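Local atomic coordinates of SPbeta prophage-derived uncharacterized protein YopX (Bacillus subtilis, PDB entry 2I2L), a protein that is of unknown function, is encoded by the SPbeta prophage of Bacillus subtilis, and forms a homodimer of largely beta-stranded chains. Residues K34-T38 / D39-P43. Sequence-based numbering, arbitrary orientation.
Sequences KRLYT and DVLVP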
ATOM      1  N   LYS B  34      16.024  10.759  -1.872  1.00 32.85           N
ATOM      2  CA  LYS B  34      17.125  11.622  -1.458  1.00 36.23           C
ATOM      3  C   LYS B  34      18.008  10.837  -0.487  1.00 38.35           C
ATOM      4  O   LYS B  34      17.606   9.784   0.012  1.00 38.73           O
ATOM      5  CB  LYS B  34      16.609  12.881  -0.751  1.00 37.35           C
ATOM      6  CG  LYS B  34      15.678  13.763  -1.572  1.00 40.22           C
ATOM      7  CD  LYS B  34      16.347  14.269  -2.840  1.00 40.90           C
ATOM      8  CE  LYS B  34      15.577  15.437  -3.449  1.00 40.23           C
ATOM      9  NZ  LYS B  34      15.743  16.687  -2.656  1.00 38.51           N
ATOM     10  N   ARG B  35      19.208  11.355  -0.233  1.00 40.69           N
ATOM     11  CA  ARG B  35      20.158  10.738   0.685  1.00 41.97           C
ATOM     12  C   ARG B  35      21.008  11.835   1.324  1.00 43.45           C
ATOM     13  O   ARG B  35      21.606  12.660   0.633  1.00 42.28           O
ATOM     14  CB  ARG B  35      21.055   9.751  -0.061  1.00 42.64           C
ATOM     15  CG  ARG B  35      22.266   9.294   0.743  1.00 45.19           C
ATOM     16  CD  ARG B  35      23.323   8.609  -0.136  1.00 46.03           C
ATOM     17  NE  ARG B  35      22.976   7.234  -0.494  1.00 47.16           N
ATOM     18  CZ  ARG B  35      22.897   6.226   0.377  1.00 48.58           C
ATOM     19  NH1 ARG B  35      23.142   6.428   1.668  1.00 48.19           N
ATOM     20  NH2 ARG B  35      22.565   5.009  -0.042  1.00 48.16           N
ATOM     21  N   LEU B  36      21.047  11.842   2.650  1.00 46.12           N
ATOM     22  CA  LEU B  36      21.811  12.832   3.396  1.00 48.51           C
ATOM     23  C   LEU B  36      23.253  12.356   3.582  1.00 51.14           C
ATOM     24  O   LEU B  36      23.507  11.325   4.214  1.00 52.26           O
ATOM     25  CB  LEU B  36      21.139  13.077   4.751  1.00 47.64           C
ATOM     26  CG  LEU B  36      21.538  14.338   5.510  1.00 47.79           C
ATOM     27  CD1 LEU B  36      22.980  14.220   5.928  1.00 49.08           C
ATOM     28  CD2 LEU B  36      21.329  15.566   4.641  1.00 46.32           C
ATOM     29  N   TYR B  37      24.192  13.123   3.033  1.00 54.81           N
ATOM     30  CA  TYR B  37      25.621  12.801   3.091  1.00 57.84           C
ATOM     31  C   TYR B  37      26.256  13.251   4.413  1.00 58.14           C
ATOM     32  O   TYR B  37      26.395  12.458   5.353  1.00 58.24           O
ATOM     33  CB  TYR B  37      26.315  13.464   1.906  1.00 60.35           C
ATOM     34  CG  TYR B  37      27.369  12.602   1.270  1.00 64.41           C
ATOM     35  CD1 TYR B  37      28.653  12.520   1.815  1.00 66.78           C
ATOM     36  CD2 TYR B  37      27.083  11.845   0.137  1.00 65.69           C
ATOM     37  CE1 TYR B  37      29.636  11.705   1.242  1.00 68.30           C
ATOM     38  CE2 TYR B  37      28.056  11.022  -0.441  1.00 68.09           C
ATOM     39  CZ  TYR B  37      29.327  10.958   0.112  1.00 69.05           C
ATOM     40  OH  TYR B  37      30.291  10.157  -0.465  1.00 69.75           O
ATOM     41  N   THR B  38      26.672  14.512   4.469  1.00 58.40           N
ATOM     42  CA  THR B  38      27.224  15.080   5.695  1.00 58.42           C
ATOM     43  C   THR B  38      25.914  15.571   6.302  1.00 58.67           C
ATOM     44  O   THR B  38      25.321  14.889   7.135  1.00 59.70           O
ATOM     45  CB  THR B  38      28.170  16.254   5.385  1.00 58.53           C
ATOM     46  OG1 THR B  38      27.450  17.288   4.697  1.00 57.48           O
ATOM     47  CG2 THR B  38      29.330  15.772   4.510  1.00 56.69           C
ATOM     48  N   ASP B  39      25.466  16.751   5.878  1.00 57.80           N
ATOM     49  CA  ASP B  39      24.167  17.277   6.287  1.00 56.65           C
ATOM     50  C   ASP B  39      23.587  17.956   5.053  1.00 55.33           C
ATOM     51  O   ASP B  39      22.816  18.918   5.138  1.00 53.71           O
ATOM     52  CB  ASP B  39      24.239  18.234   7.490  1.00 57.21           C
ATOM     53  CG  ASP B  39      23.336  17.763   8.645  1.00 58.48           C
ATOM     54  OD1 ASP B  39      23.360  16.548   8.937  1.00 58.57           O
ATOM     55  OD2 ASP B  39      22.607  18.579   9.258  1.00 59.45           O
ATOM     56  N   VAL B  40      23.978  17.424   3.894  1.00 53.69           N
ATOM     57  CA  VAL B  40      23.501  17.918   2.607  1.00 51.92           C
ATOM     58  C   VAL B  40      22.639  16.859   1.920  1.00 49.81           C
ATOM     59  O   VAL B  40      23.093  15.742   1.669  1.00 49.89           O
ATOM     60  CB  VAL B  40      24.677  18.305   1.672  1.00 52.67           C
ATOM     61  CG1 VAL B  40      25.805  17.300   1.808  1.00 53.96           C
ATOM     62  CG2 VAL B  40      24.196  18.353   0.227  1.00 51.87           C
ATOM     63  N   LEU B  41      21.394  17.221   1.625  1.00 47.29           N
ATOM     64  CA  LEU B  41      20.457  16.316   0.969  1.00 45.53           C
ATOM     65  C   LEU B  41      20.860  16.119  -0.487  1.00 44.76           C
ATOM     66  O   LEU B  41      20.823  17.064  -1.278  1.00 45.34           O
ATOM     67  CB  LEU B  41      19.039  16.894   1.059  1.00 46.01           C
ATOM     68  CG  LEU B  41      17.995  16.020   1.766  1.00 45.94           C
ATOM     69  CD1 LEU B  41      18.596  15.403   3.019  1.00 45.00           C
ATOM     70  CD2 LEU B  41      16.773  16.860   2.112  1.00 45.53           C
ATOM     71  N   VAL B  42      21.239  14.894  -0.840  1.00 42.54           N
ATOM     72  CA  VAL B  42      21.678  14.602  -2.205  1.00 40.60           C
ATOM     73  C   VAL B  42      20.808  13.568  -2.903  1.00 40.26           C
ATOM     74  O   VAL B  42      20.682  12.436  -2.438  1.00 39.28           O
ATOM     75  CB  VAL B  42      23.135  14.085  -2.221  1.00 42.57           C
ATOM     76  CG1 VAL B  42      23.523  13.674  -3.628  1.00 41.78           C
ATOM     77  CG2 VAL B  42      24.082  15.162  -1.692  1.00 42.78           C
ATOM     78  N   PRO B  43      20.215  13.937  -4.050  1.00 40.57           N
ATOM     79  CA  PRO B  43      19.352  13.015  -4.806  1.00 37.50           C
ATOM     80  C   PRO B  43      20.016  11.714  -5.298  1.00 35.79           C
ATOM     81  O   PRO B  43      21.197  11.686  -5.653  1.00 35.09           O
ATOM     82  CB  PRO B  43      18.824  13.894  -5.950  1.00 38.02           C
ATOM     83  CG  PRO B  43      19.916  14.897  -6.134  1.00 38.50           C
ATOM     84  CD  PRO B  43      20.295  15.248  -4.717  1.00 38.20           C
TER
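The pyrrolidine ring of Pro43 turns one face toward the side chain of Lys34, whose CD lies 3.8 Å from Pro43 CA and 4.0 Å from Pro43 CB. Lysine suits this place because its aliphatic part, through CD, can lie over the apolar ring; the bend at chi2 (-60°) swings CD there. Tyr37 makes its contact through CB, 3.9 Å from Val40 CG1, and its flat ring points out from the hairpin.

These residues belong to a beta hairpin joining strands 31-36 and 41-46. Arg35 and Val42 form an antiparallel hydrogen-bonded pair: Val42 N donates to Arg35 O at 2.7 Å, from above the carbonyl plane, while the return bond from Arg35 N to Val42 O is weak. Val42, beta-branched and at home in a strand, shares its face with Arg35, whose long chain carries its charge away. On the opposite face, with Lys34 and Pro43, Leu36 meets Leu41 at about a right angle, Leu36 CB lying 3.9 Å from Leu41 CD1. Leucine is apolar and long enough to reach across the strand pair, but the detail at the two tips is doubtful.

Toward the turn, Tyr37 N donates to Val40 O at 3.2 Å, nearly straight at 173°. Polar Thr38 and Asp39 occupy the exposed bend beyond. Strand 31-36 is central in a three-stranded sheet, and Lys34 and Leu36 bond through their backbones to Ser22 and Gly20. The chemistry therefore implies a surface hairpin held mainly by backbone bonds, with apolar contacts probably contributing less and no buried charge.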